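Local atomic coordinates of vinylacetyl-CoA Delta-isomerase (Nitrosopumilus maritimus SCM1, PDB entry 6VJR), a protein that probably dehydrates 4-hydroxybutyryl-CoA and isomerises vinylacetyl-CoA, with bound FAD, a [4Fe-4S] cluster and an iron ion. Residues Y288-Y293 against H446-P451; V302-A307 against E328-N333; D312-P317 against E419-I424. All blocks are in the same frame, centred on the assembly; numbering follows the deposited sequence.

From the N terminus, the chain first passes through a part of mixed helices and strands, which holds both of the larger sheets. Helix 278-292 then brings residues 288-293 to contact 1, whose partner, the turn at 446-451, comes 153 residues later. The loop closed there is largely helical and holds both other contacts. Within it, contact 2 closes the short hairpin between helices 295-314 and 320-345. Contact 3 starts on helix 295-314 too, but reaches on to helix 418-432, so contacts 2 and 3 cross along the chain. These two touch through Ala306 and Ile424, and both meet the third subunit. Contacts 1 and 3 each lie beside an FAD and the second subunit.

Contact 1: Y288-Y293 against H446-P451. With FE (Fe (III) ion), chain I; FAD (flavin-adenine dinucleotide), chain F; SF4 (iron/sulfur cluster), chain E.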
loop_
_atom_site.group_PDB
_atom_site.type_symbol
_atom_site.label_atom_id
_atom_site.label_comp_id
_atom_site.label_asym_id
_atom_site.label_seq_id
_atom_site.Cartn_x
_atom_site.Cartn_y
_atom_site.Cartn_z
ATOM N N TYR A 288 23.058 -4.294 14.487
ATOM C CA TYR A 288 23.343 -2.881 14.634
ATOM C C TYR A 288 22.972 -2.104 13.382
ATOM O O TYR A 288 22.342 -1.027 13.432
ATOM C CB TYR A 288 24.816 -2.641 14.938
ATOM C CG TYR A 288 25.307 -3.048 16.327
ATOM C CD1 TYR A 288 24.887 -2.404 17.475
ATOM C CD2 TYR A 288 26.132 -4.152 16.480
ATOM C CE1 TYR A 288 25.342 -2.791 18.711
ATOM C CE2 TYR A 288 26.615 -4.532 17.713
ATOM C CZ TYR A 288 26.154 -3.904 18.849
ATOM O OH TYR A 288 26.628 -4.279 20.083
ATOM N N HIS A 289 23.487 -2.587 12.253
ATOM C CA HIS A 289 23.447 -1.771 11.055
ATOM C C HIS A 289 22.015 -1.567 10.537
ATOM O O HIS A 289 21.711 -0.484 10.025
ATOM C CB HIS A 289 24.385 -2.283 9.979
ATOM C CG HIS A 289 24.728 -1.216 8.997
ATOM N ND1 HIS A 289 25.382 -0.048 9.317
ATOM C CD2 HIS A 289 24.420 -1.119 7.688
ATOM C CE1 HIS A 289 25.444 0.710 8.203
ATOM N NE2 HIS A 289 24.864 0.068 7.198
ATOM N N ARG A 290 21.141 -2.554 10.735
ATOM C CA ARG A 290 19.754 -2.470 10.280
ATOM C C ARG A 290 19.001 -1.346 10.996
ATOM O O ARG A 290 18.030 -0.836 10.473
ATOM C CB ARG A 290 19.075 -3.835 10.392
ATOM C CG ARG A 290 19.497 -4.714 9.225
ATOM C CD ARG A 290 18.963 -6.103 9.239
ATOM N NE ARG A 290 19.516 -6.866 8.122
ATOM C CZ ARG A 290 19.602 -8.183 8.093
ATOM N NH1 ARG A 290 18.942 -8.911 8.962
ATOM N NH2 ARG A 290 20.385 -8.760 7.222
ATOM N N ARG A 291 19.471 -0.877 12.163
ATOM C CA ARG A 291 18.855 0.310 12.742
ATOM C C ARG A 291 19.743 1.563 12.730
ATOM O O ARG A 291 19.290 2.636 13.163
ATOM C CB ARG A 291 18.197 0.081 14.088
ATOM C CG ARG A 291 19.006 -0.523 15.192
ATOM C CD ARG A 291 19.849 0.469 16.025
ATOM N NE ARG A 291 21.175 0.698 15.461
ATOM C CZ ARG A 291 22.214 1.234 16.152
ATOM N NH1 ARG A 291 22.058 1.757 17.382
ATOM N NH2 ARG A 291 23.397 1.280 15.579
ATOM N N SER A 292 20.933 1.481 12.124
ATOM C CA SER A 292 21.676 2.663 11.726
ATOM C C SER A 292 20.973 3.433 10.622
ATOM O O SER A 292 21.285 4.618 10.402
ATOM C CB SER A 292 23.122 2.299 11.403
ATOM O OG SER A 292 23.790 2.004 12.637
ATOM N N TYR A 293 20.006 2.769 9.967
ATOM C CA TYR A 293 19.190 3.392 8.916
ATOM C C TYR A 293 18.299 4.522 9.425
ATOM O O TYR A 293 17.643 5.172 8.624
ATOM C CB TYR A 293 18.393 2.386 8.064
ATOM C CG TYR A 293 19.376 1.608 7.221
ATOM C CD1 TYR A 293 19.766 2.082 5.977
ATOM C CD2 TYR A 293 19.948 0.445 7.689
ATOM C CE1 TYR A 293 20.757 1.477 5.245
ATOM C CE2 TYR A 293 20.944 -0.188 6.972
ATOM C CZ TYR A 293 21.377 0.359 5.782
ATOM O OH TYR A 293 22.412 -0.190 5.138
ATOM N N HIS A 446 19.268 -2.360 -0.057
ATOM C CA HIS A 446 20.224 -3.480 0.048
ATOM C C HIS A 446 21.198 -3.412 1.228
ATOM O O HIS A 446 21.817 -4.404 1.582
ATOM C CB HIS A 446 21.034 -3.644 -1.240
ATOM C CG HIS A 446 20.176 -4.185 -2.352
ATOM N ND1 HIS A 446 19.587 -5.420 -2.248
ATOM C CD2 HIS A 446 19.733 -3.642 -3.474
ATOM C CE1 HIS A 446 18.862 -5.647 -3.338
ATOM N NE2 HIS A 446 18.937 -4.570 -4.122
ATOM N N GLY A 447 21.382 -2.251 1.780
ATOM C CA GLY A 447 22.343 -2.104 2.866
ATOM C C GLY A 447 22.024 -2.990 4.081
ATOM O O GLY A 447 20.888 -3.103 4.514
ATOM N N ALA A 448 23.038 -3.699 4.593
ATOM C CA ALA A 448 22.896 -4.744 5.618
ATOM C C ALA A 448 21.935 -5.867 5.212
ATOM O O ALA A 448 21.356 -6.563 6.061
ATOM C CB ALA A 448 22.451 -4.177 6.935
ATOM N N GLY A 449 21.814 -6.072 3.918
ATOM C CA GLY A 449 21.049 -7.180 3.392
ATOM C C GLY A 449 19.774 -6.730 2.687
ATOM O O GLY A 449 19.073 -5.798 3.080
ATOM N N SER A 450 19.451 -7.485 1.648
ATOM C CA SER A 450 18.262 -7.264 0.860
ATOM C C SER A 450 17.011 -7.553 1.700
ATOM O O SER A 450 17.085 -8.235 2.735
ATOM C CB SER A 450 18.303 -8.120 -0.352
ATOM O OG SER A 450 19.498 -7.967 -1.103
ATOM N N PRO A 451 15.792 -7.172 1.247
ATOM C CA PRO A 451 14.585 -7.353 2.040
ATOM C C PRO A 451 14.395 -8.780 2.560
ATOM O O PRO A 451 13.988 -9.003 3.706
ATOM C CB PRO A 451 13.451 -6.951 1.090
ATOM C CG PRO A 451 14.106 -5.871 0.236
ATOM C CD PRO A 451 15.552 -6.270 0.116
HETATM FE FE FE I . 24.238 0.612 5.077
HETATM P PA FAD F . 22.214 -10.187 -4.192
HETATM O O1A FAD F . 22.543 -11.065 -3.056
HETATM O O2A FAD F . 22.730 -10.565 -5.522
HETATM O O5B FAD F . 20.642 -9.940 -4.118
HETATM C C5B FAD F . 19.825 -9.828 -5.308
HETATM C C4B FAD F . 18.505 -10.490 -5.042
HETATM O O4B FAD F . 18.691 -11.926 -4.984
HETATM C C3B FAD F . 17.778 -10.101 -3.740
HETATM O O3B FAD F . 16.365 -10.059 -3.953
HETATM C C2B FAD F . 18.135 -11.241 -2.794
HETATM O O2B FAD F . 17.252 -11.462 -1.705
HETATM C C1B FAD F . 18.158 -12.426 -3.763
HETATM N N9A FAD F . 19.029 -13.513 -3.336
HETATM C C8A FAD F . 20.403 -13.555 -3.237
HETATM N N7A FAD F . 20.893 -14.705 -2.849
HETATM C C5A FAD F . 19.766 -15.480 -2.648
HETATM C C6A FAD F . 19.606 -16.816 -2.225
HETATM N N6A FAD F . 20.638 -17.624 -1.976
HETATM N N1A FAD F . 18.343 -17.274 -2.064
HETATM C C2A FAD F . 17.321 -16.453 -2.362
HETATM N N3A FAD F . 17.340 -15.197 -2.802
HETATM C C4A FAD F . 18.607 -14.752 -2.921
HETATM N N1 FAD F . 28.483 -4.059 2.137
HETATM C C2 FAD F . 29.617 -3.986 2.910
HETATM O O2 FAD F . 30.191 -4.993 3.353
HETATM N N3 FAD F . 30.097 -2.740 3.266
HETATM C C4 FAD F . 29.580 -1.532 2.893
HETATM O O4 FAD F . 30.133 -0.481 3.165
HETATM C C4X FAD F . 28.440 -1.633 1.994
HETATM N N5 FAD F . 27.883 -0.501 1.550
HETATM C C5X FAD F . 26.958 -0.607 0.533
HETATM C C6 FAD F . 26.507 0.539 -0.138
HETATM C C7 FAD F . 25.614 0.464 -1.195
HETATM C C7M FAD F . 25.239 1.713 -1.955
HETATM C C8 FAD F . 25.027 -0.777 -1.515
HETATM C C8M FAD F . 23.973 -0.870 -2.580
HETATM C C9 FAD F . 25.384 -1.907 -0.817
HETATM C C9A FAD F . 26.379 -1.841 0.191
HETATM N N10 FAD F . 26.855 -2.985 0.830
HETATM C C10 FAD F . 27.959 -2.942 1.682
HETATM C "C1'" FAD F . 26.431 -4.276 0.255
HETATM C "C2'" FAD F . 25.086 -4.831 0.659
HETATM O "O2'" FAD F . 25.237 -5.433 1.946
HETATM C "C3'" FAD F . 24.620 -5.870 -0.371
HETATM O "O3'" FAD F . 24.291 -5.142 -1.540
HETATM C "C4'" FAD F . 23.487 -6.796 0.098
HETATM O "O4'" FAD F . 23.961 -7.713 1.093
HETATM C "C5'" FAD F . 22.872 -7.590 -1.039
HETATM O "O5'" FAD F . 23.875 -8.362 -1.680
HETATM P P FAD F . 24.110 -8.263 -3.215
HETATM O O1P FAD F . 24.350 -6.886 -3.652
HETATM O O2P FAD F . 25.107 -9.291 -3.552
HETATM O O3P FAD F . 22.732 -8.677 -3.922
HETATM FE FE1 SF4 E . 24.766 3.422 6.087
HETATM FE FE2 SF4 E . 23.383 5.795 6.202
HETATM FE FE3 SF4 E . 25.755 5.745 5.134
HETATM FE FE4 SF4 E . 25.510 5.611 7.802
HETATM S S1 SF4 E . 25.064 7.385 6.510
HETATM S S2 SF4 E . 26.883 4.260 6.456
HETATM S S3 SF4 E . 23.606 4.272 7.940
HETATM S S4 SF4 E . 23.968 4.566 4.361
#
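Helix 278-292 meets the type II beta turn from His446 to Gly449, and the CA atoms of Arg290 and Ala448 come within 6.1 Å of each other. Ala448 is central. Its CB points toward the helix and sits at the edge of the His289 ring, 3.7 Å from His289 CD2. The edge of the Tyr293 ring faces the same methyl group. Arg290 takes hold of the other end of the residue. Its chain runs extended from CG to NE and grips Ala448 O side-on with two nitrogens, NE at 2.8 Å and NH2 at 2.7 Å. The oxygen lies in the guanidinium plane. NH2 approaches within the carbonyl plane, while NE stands above it by 26°. Gln363 holds NH1 of Arg290.

His289 has CG anti to the backbone N (chi1 -159°), and its NE2 binds the iron at 2.3 Å. Tyr293 OH binds the same ion at 2.0 Å, and Glu443 is the third protein ligand. Asp105 hydrogen-bonds His289 ND1, so the ring is held from both nitrogens. The [4Fe-4S] cluster is also close, with its FE1 3.5 Å from His289 CE1. Gly447 CA lies only 3.0 Å from Tyr293 OH, and a CB on Gly447 would strike that oxygen. Gly449 has a positive phi (111°) and a CB there would clash with Arg290 NH2. Across the turn, Gly449 N bonds to His446 O, and the ribityl chain of the FAD passes alongside.

Residues 288-293 thus give two iron ligands, His289 and Tyr293, and the turn borders the flavin. Asp105 would probably make the His289 imidazole more electron-rich, and the iron is likely to favour an ionised Tyr293. Such a meeting of iron, cluster and flavin is consistent with a redox-active site.

Contact 2: V302-A307 against E328-N333; sequences VLIGAA and EMTHLN
Ile304 and Met329 point toward each other's helix and slide past one another in opposite directions. Ile304 CG1 rests against Met329 CB at 3.8 Å. Both chains leave the backbone in the same way, with Ile304 CG1 and Met329 CG each anti to the carbonyl carbon. Met329 then runs on and bends at its last torsion (chi3 80°). The bend carries its methyl group to the backbone of the other helix, where CE lies 4.0 Å from Ile304 CA. The same CE meets Ala307 CB at 4.1 Å, one turn further along, and lies 4.2 Å from Leu303 O.

The two segments belong to neighbouring helices in the chain, 295-314 and 320-345, which form an antiparallel helical hairpin. The axes of the segments 302-307 and 328-333 come within 10.3 Å and run at 178° to each other. This is consistent with the helical bundle of the acyl-CoA dehydrogenase clan, to which the C-terminal family belongs. Helix 372-384 packs on the same core: Ile376 and Leu379 touch Met329, and Ala380 touches Leu303.

Ile304 CD1 runs away from the Met329 methyl group. The Ile304 chain is extended at chi2 (165°), and CD1 approaches Thr330 OG1 to 3.8 Å, the two side chains crossing at about a right angle. That hydroxyl is hydrogen-bonded to Ile326 O in its own helix, so its contact with the methyl group is plain packing. Asn333 ND2 lies 4.3 Å from Ile304 CD1, and is hydrogen-bonded to Thr297 O. Lys467 and Met462 of the third subunit pack against Ile304 and Thr330, respectively.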
loop_
_atom_site.group_PDB
_atom_site.type_symbol
_atom_site.label_atom_id
_atom_site.label_comp_id
_atom_site.label_asym_id
_atom_site.label_seq_id
_atom_site.Cartn_x
_atom_site.Cartn_y
_atom_site.Cartn_z
ATOM N N VAL A 302 15.414 16.403 4.926
ATOM C CA VAL A 302 15.883 17.264 3.834
ATOM C C VAL A 302 14.908 17.210 2.651
ATOM O O VAL A 302 14.545 18.249 2.118
ATOM C CB VAL A 302 17.318 16.886 3.415
ATOM C CG1 VAL A 302 17.742 17.629 2.159
ATOM C CG2 VAL A 302 18.320 17.096 4.533
ATOM N N LEU A 303 14.512 16.012 2.218
ATOM C CA LEU A 303 13.630 15.847 1.069
ATOM C C LEU A 303 12.267 16.490 1.318
ATOM O O LEU A 303 11.674 17.113 0.459
ATOM C CB LEU A 303 13.606 14.379 0.692
ATOM C CG LEU A 303 12.886 14.090 -0.625
ATOM C CD1 LEU A 303 13.354 14.920 -1.756
ATOM C CD2 LEU A 303 13.073 12.595 -0.941
ATOM N N ILE A 304 11.755 16.328 2.539
ATOM C CA ILE A 304 10.494 16.939 2.931
ATOM C C ILE A 304 10.627 18.464 2.841
ATOM O O ILE A 304 9.796 19.181 2.283
ATOM C CB ILE A 304 10.091 16.481 4.331
ATOM C CG1 ILE A 304 9.714 15.017 4.354
ATOM C CG2 ILE A 304 9.005 17.393 4.891
ATOM C CD1 ILE A 304 9.651 14.428 5.746
ATOM N N GLY A 305 11.732 18.979 3.377
ATOM C CA GLY A 305 12.020 20.388 3.291
ATOM C C GLY A 305 12.111 20.880 1.838
ATOM O O GLY A 305 11.655 21.985 1.532
ATOM N N ALA A 306 12.728 20.089 0.955
ATOM C CA ALA A 306 12.821 20.463 -0.440
ATOM C C ALA A 306 11.443 20.502 -1.087
ATOM O O ALA A 306 11.152 21.442 -1.835
ATOM C CB ALA A 306 13.734 19.545 -1.154
ATOM N N ALA A 307 10.603 19.492 -0.802
ATOM C CA ALA A 307 9.266 19.455 -1.375
ATOM C C ALA A 307 8.461 20.685 -0.888
ATOM O O ALA A 307 7.747 21.341 -1.641
ATOM C CB ALA A 307 8.623 18.155 -0.962
ATOM N N GLU A 328 2.137 12.905 4.986
ATOM C CA GLU A 328 2.414 11.497 4.753
ATOM C C GLU A 328 3.918 11.219 4.796
ATOM O O GLU A 328 4.375 10.214 5.322
ATOM C CB GLU A 328 1.840 11.013 3.434
ATOM C CG GLU A 328 1.839 9.489 3.286
ATOM C CD GLU A 328 0.974 8.716 4.290
ATOM O OE1 GLU A 328 -0.006 9.308 4.827
ATOM O OE2 GLU A 328 1.258 7.521 4.583
ATOM N N MET A 329 4.679 12.050 4.092
ATOM C CA MET A 329 6.120 11.877 4.023
ATOM C C MET A 329 6.628 11.862 5.474
ATOM O O MET A 329 7.484 11.067 5.836
ATOM C CB MET A 329 6.740 13.018 3.203
ATOM C CG MET A 329 6.369 13.021 1.715
ATOM S SD MET A 329 6.759 14.564 0.863
ATOM C CE MET A 329 8.518 14.396 0.544
ATOM N N THR A 330 6.142 12.818 6.255
ATOM C CA THR A 330 6.616 12.962 7.633
ATOM C C THR A 330 6.288 11.714 8.465
ATOM O O THR A 330 7.150 11.178 9.192
ATOM C CB THR A 330 5.980 14.205 8.282
ATOM O OG1 THR A 330 6.412 15.381 7.596
ATOM C CG2 THR A 330 6.367 14.333 9.725
ATOM N N HIS A 331 5.059 11.213 8.313
ATOM C CA HIS A 331 4.591 10.034 9.030
ATOM C C HIS A 331 5.438 8.797 8.693
ATOM O O HIS A 331 5.921 8.077 9.569
ATOM C CB HIS A 331 3.129 9.749 8.651
ATOM C CG HIS A 331 2.685 8.438 9.184
ATOM N ND1 HIS A 331 2.501 8.157 10.518
ATOM C CD2 HIS A 331 2.420 7.330 8.543
ATOM C CE1 HIS A 331 2.229 6.863 10.655
ATOM N NE2 HIS A 331 2.118 6.341 9.439
ATOM N N LEU A 332 5.683 8.563 7.409
ATOM C CA LEU A 332 6.505 7.407 7.008
ATOM C C LEU A 332 7.942 7.528 7.537
ATOM O O LEU A 332 8.564 6.577 8.014
ATOM C CB LEU A 332 6.476 7.311 5.488
ATOM C CG LEU A 332 5.121 7.026 4.842
ATOM C CD1 LEU A 332 5.249 6.987 3.335
ATOM C CD2 LEU A 332 4.562 5.691 5.340
ATOM N N ASN A 333 8.472 8.734 7.432
ATOM C CA ASN A 333 9.827 9.024 7.897
ATOM C C ASN A 333 9.958 8.780 9.407
ATOM O O ASN A 333 10.888 8.116 9.864
ATOM C CB ASN A 333 10.214 10.454 7.514
ATOM C CG ASN A 333 11.702 10.705 7.567
ATOM O OD1 ASN A 333 12.494 9.929 7.021
ATOM N ND2 ASN A 333 12.084 11.821 8.172
#

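Contact 3: D312-P317 against E419-I424. With FAD (flavin-adenine dinucleotide), chain V.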
loop_
_atom_site.group_PDB
_atom_site.type_symbol
_atom_site.label_atom_id
_atom_site.label_comp_id
_atom_site.label_asym_id
_atom_site.label_seq_id
_atom_site.Cartn_x
_atom_site.Cartn_y
_atom_site.Cartn_z
ATOM N N ASP A 312 6.158 26.184 -2.034
ATOM C CA ASP A 312 6.189 27.604 -1.728
ATOM C C ASP A 312 6.553 28.430 -2.961
ATOM O O ASP A 312 5.806 29.342 -3.347
ATOM C CB ASP A 312 7.164 27.781 -0.578
ATOM C CG ASP A 312 7.512 29.191 -0.185
ATOM O OD1 ASP A 312 7.034 30.084 -0.860
ATOM O OD2 ASP A 312 8.293 29.365 0.792
ATOM N N TYR A 313 7.635 28.039 -3.644
ATOM C CA TYR A 313 8.096 28.767 -4.822
ATOM C C TYR A 313 7.067 28.721 -5.960
ATOM O O TYR A 313 7.010 29.647 -6.794
ATOM C CB TYR A 313 9.415 28.144 -5.268
ATOM C CG TYR A 313 10.626 28.401 -4.380
ATOM C CD1 TYR A 313 10.623 29.383 -3.386
ATOM C CD2 TYR A 313 11.827 27.751 -4.649
ATOM C CE1 TYR A 313 11.762 29.628 -2.648
ATOM C CE2 TYR A 313 12.974 28.038 -3.940
ATOM C CZ TYR A 313 12.952 29.012 -2.971
ATOM O OH TYR A 313 14.109 29.240 -2.259
ATOM N N ASN A 314 6.322 27.597 -6.040
ATOM C CA ASN A 314 5.302 27.426 -7.052
ATOM C C ASN A 314 4.041 28.205 -6.754
ATOM O O ASN A 314 3.179 28.265 -7.627
ATOM C CB ASN A 314 4.944 25.970 -7.329
ATOM C CG ASN A 314 6.034 25.167 -7.985
ATOM O OD1 ASN A 314 6.932 25.718 -8.627
ATOM N ND2 ASN A 314 5.914 23.845 -7.917
ATOM N N GLY A 315 3.859 28.691 -5.535
ATOM C CA GLY A 315 2.686 29.461 -5.200
ATOM C C GLY A 315 1.516 28.661 -4.612
ATOM O O GLY A 315 0.454 29.257 -4.435
ATOM N N VAL A 316 1.755 27.391 -4.208
ATOM C CA VAL A 316 0.723 26.542 -3.671
ATOM C C VAL A 316 1.156 25.824 -2.399
ATOM O O VAL A 316 0.870 24.652 -2.231
ATOM C CB VAL A 316 0.249 25.556 -4.762
ATOM C CG1 VAL A 316 -0.620 26.268 -5.787
ATOM C CG2 VAL A 316 1.393 24.798 -5.409
ATOM N N PRO A 317 1.770 26.509 -1.422
ATOM C CA PRO A 317 2.208 25.837 -0.210
ATOM C C PRO A 317 1.108 25.325 0.714
ATOM O O PRO A 317 1.331 24.396 1.499
ATOM C CB PRO A 317 3.075 26.891 0.471
ATOM C CG PRO A 317 2.477 28.187 0.010
ATOM C CD PRO A 317 2.058 27.954 -1.419
ATOM N N GLU A 419 16.865 31.339 -9.835
ATOM C CA GLU A 419 17.985 30.488 -9.527
ATOM C C GLU A 419 17.678 29.602 -8.301
ATOM O O GLU A 419 18.091 28.449 -8.223
ATOM C CB GLU A 419 19.229 31.321 -9.262
ATOM C CG GLU A 419 20.447 30.438 -9.069
ATOM C CD GLU A 419 21.777 31.153 -8.946
ATOM O OE1 GLU A 419 21.927 32.257 -9.511
ATOM O OE2 GLU A 419 22.660 30.615 -8.223
ATOM N N ASN A 420 16.979 30.161 -7.303
ATOM C CA ASN A 420 16.627 29.364 -6.135
ATOM C C ASN A 420 15.641 28.245 -6.485
ATOM O O ASN A 420 15.761 27.120 -5.968
ATOM C CB ASN A 420 16.075 30.213 -5.000
ATOM C CG ASN A 420 17.097 31.146 -4.399
ATOM O OD1 ASN A 420 18.307 30.917 -4.475
ATOM N ND2 ASN A 420 16.605 32.146 -3.701
ATOM N N ARG A 421 14.656 28.526 -7.372
ATOM C CA ARG A 421 13.741 27.490 -7.809
ATOM C C ARG A 421 14.480 26.379 -8.550
ATOM O O ARG A 421 14.229 25.205 -8.310
ATOM C CB ARG A 421 12.635 28.144 -8.606
ATOM C CG ARG A 421 11.508 27.224 -9.021
ATOM C CD ARG A 421 10.298 28.017 -9.515
ATOM N NE ARG A 421 9.199 27.134 -9.921
ATOM C CZ ARG A 421 8.841 26.789 -11.162
ATOM N NH1 ARG A 421 9.454 27.328 -12.203
ATOM N NH2 ARG A 421 7.929 25.835 -11.325
ATOM N N MET A 422 15.406 26.750 -9.423
ATOM C CA MET A 422 16.257 25.772 -10.085
ATOM C C MET A 422 17.051 24.936 -9.084
ATOM O O MET A 422 17.134 23.715 -9.219
ATOM C CB MET A 422 17.192 26.412 -11.108
ATOM C CG MET A 422 16.442 27.078 -12.203
ATOM S SD MET A 422 17.450 27.840 -13.489
ATOM C CE MET A 422 18.727 26.578 -13.556
ATOM N N ARG A 423 17.675 25.583 -8.110
ATOM C CA ARG A 423 18.501 24.856 -7.167
ATOM C C ARG A 423 17.683 23.817 -6.389
ATOM O O ARG A 423 18.142 22.704 -6.158
ATOM C CB ARG A 423 19.170 25.834 -6.188
ATOM C CG ARG A 423 20.358 26.559 -6.783
ATOM C CD ARG A 423 20.851 27.670 -5.864
ATOM N NE ARG A 423 22.064 28.326 -6.324
ATOM C CZ ARG A 423 23.264 27.781 -6.328
ATOM N NH1 ARG A 423 23.506 26.662 -5.675
ATOM N NH2 ARG A 423 24.260 28.440 -6.890
ATOM N N ILE A 424 16.475 24.196 -5.948
ATOM C CA ILE A 424 15.705 23.273 -5.125
ATOM C C ILE A 424 15.216 22.097 -5.993
ATOM O O ILE A 424 15.219 20.954 -5.553
ATOM C CB ILE A 424 14.582 23.945 -4.317
ATOM C CG1 ILE A 424 14.254 23.077 -3.101
ATOM C CG2 ILE A 424 13.357 24.253 -5.169
ATOM C CD1 ILE A 424 15.299 23.172 -2.005
HETATM P PA FAD V . 2.810 21.841 -11.365
HETATM O O1A FAD V . 1.509 22.258 -11.933
HETATM O O2A FAD V . 3.742 22.881 -10.849
HETATM O O5B FAD V . 2.468 20.742 -10.276
HETATM C C5B FAD V . 3.292 20.606 -9.092
HETATM C C4B FAD V . 2.423 20.215 -7.922
HETATM O O4B FAD V . 1.593 21.351 -7.589
HETATM C C3B FAD V . 1.445 19.038 -8.174
HETATM O O3B FAD V . 1.262 18.278 -6.977
HETATM C C2B FAD V . 0.126 19.754 -8.572
HETATM O O2B FAD V . -1.072 19.037 -8.337
HETATM C C1B FAD V . 0.210 20.993 -7.686
HETATM N N9A FAD V . -0.557 22.134 -8.158
HETATM C C8A FAD V . -0.293 22.933 -9.239
HETATM N N7A FAD V . -1.171 23.898 -9.403
HETATM C C5A FAD V . -2.072 23.729 -8.375
HETATM C C6A FAD V . -3.217 24.460 -7.998
HETATM N N6A FAD V . -3.632 25.541 -8.647
HETATM N N1A FAD V . -3.925 24.019 -6.928
HETATM C C2A FAD V . -3.457 22.936 -6.289
HETATM N N3A FAD V . -2.399 22.171 -6.553
HETATM C C4A FAD V . -1.707 22.643 -7.593
HETATM N N1 FAD V . 2.999 18.773 -21.681
HETATM C C2 FAD V . 2.721 19.048 -22.993
HETATM O O2 FAD V . 1.951 19.941 -23.343
HETATM N N3 FAD V . 3.332 18.311 -23.985
HETATM C C4 FAD V . 4.188 17.254 -23.838
HETATM O O4 FAD V . 4.732 16.720 -24.811
HETATM C C4X FAD V . 4.546 17.026 -22.476
HETATM N N5 FAD V . 5.438 16.055 -22.218
HETATM C C5X FAD V . 5.925 15.957 -20.931
HETATM C C6 FAD V . 7.000 15.110 -20.640
HETATM C C7 FAD V . 7.556 15.043 -19.360
HETATM C C7M FAD V . 8.778 14.200 -19.096
HETATM C C8 FAD V . 6.883 15.637 -18.290
HETATM C C8M FAD V . 7.428 15.579 -16.892
HETATM C C9 FAD V . 5.824 16.483 -18.558
HETATM C C9A FAD V . 5.322 16.648 -19.868
HETATM N N10 FAD V . 4.272 17.523 -20.162
HETATM C C10 FAD V . 3.911 17.826 -21.463
HETATM C "C1'" FAD V . 3.832 18.439 -19.098
HETATM C "C2'" FAD V . 2.880 17.894 -18.050
HETATM O "O2'" FAD V . 1.570 17.932 -18.604
HETATM C "C3'" FAD V . 2.975 18.756 -16.804
HETATM O "O3'" FAD V . 4.211 18.412 -16.201
HETATM C "C4'" FAD V . 1.784 18.599 -15.849
HETATM O "O4'" FAD V . 0.581 19.167 -16.352
HETATM C "C5'" FAD V . 2.078 19.169 -14.480
HETATM O "O5'" FAD V . 2.333 20.594 -14.648
HETATM P P FAD V . 3.668 21.206 -14.022
HETATM O O1P FAD V . 4.829 20.470 -14.492
HETATM O O2P FAD V . 3.598 22.664 -14.267
HETATM O O3P FAD V . 3.595 20.958 -12.468
#
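Around the Tyr313 ring, Asn420 O lies near the plane at the edge, 3.6 Å from CE2. Ile424 CG2 and Arg421 CA approach the ring obliquely, CG2 at 3.9 Å from Tyr313 CD2. The guanidinium of Arg421 has Asn314 OD1 at its edge, and the planes of the guanidinium and the Asn314 amide stand 67° apart. Here helix 295-314 packs on helix 418-432 and finishes in a Schellman motif, with Gly315 at positive phi (93°). Arg421, extended from CG to NE, reaches across to the residue just before that glycine and takes OD1 with two nitrogens. Its NH1 bonds to Leu410 O. An alanine at Arg421 would remove these bonds and would probably leave the Asn314 amide less firmly oriented and the helix end more loosely tied.

Tyr313 OH touches Asn420 CB and is hydrogen-bonded to Asp480 of the third subunit. Beyond the glycine, Val316 CG1 lies 3.9 Å from C6A of the FAD adenine. In the Asn314 grip, Arg421 NE sits 3.0 Å from OD1, nearly along the C=O axis, while NH2, at 2.9 Å, stands 36° above the amide plane.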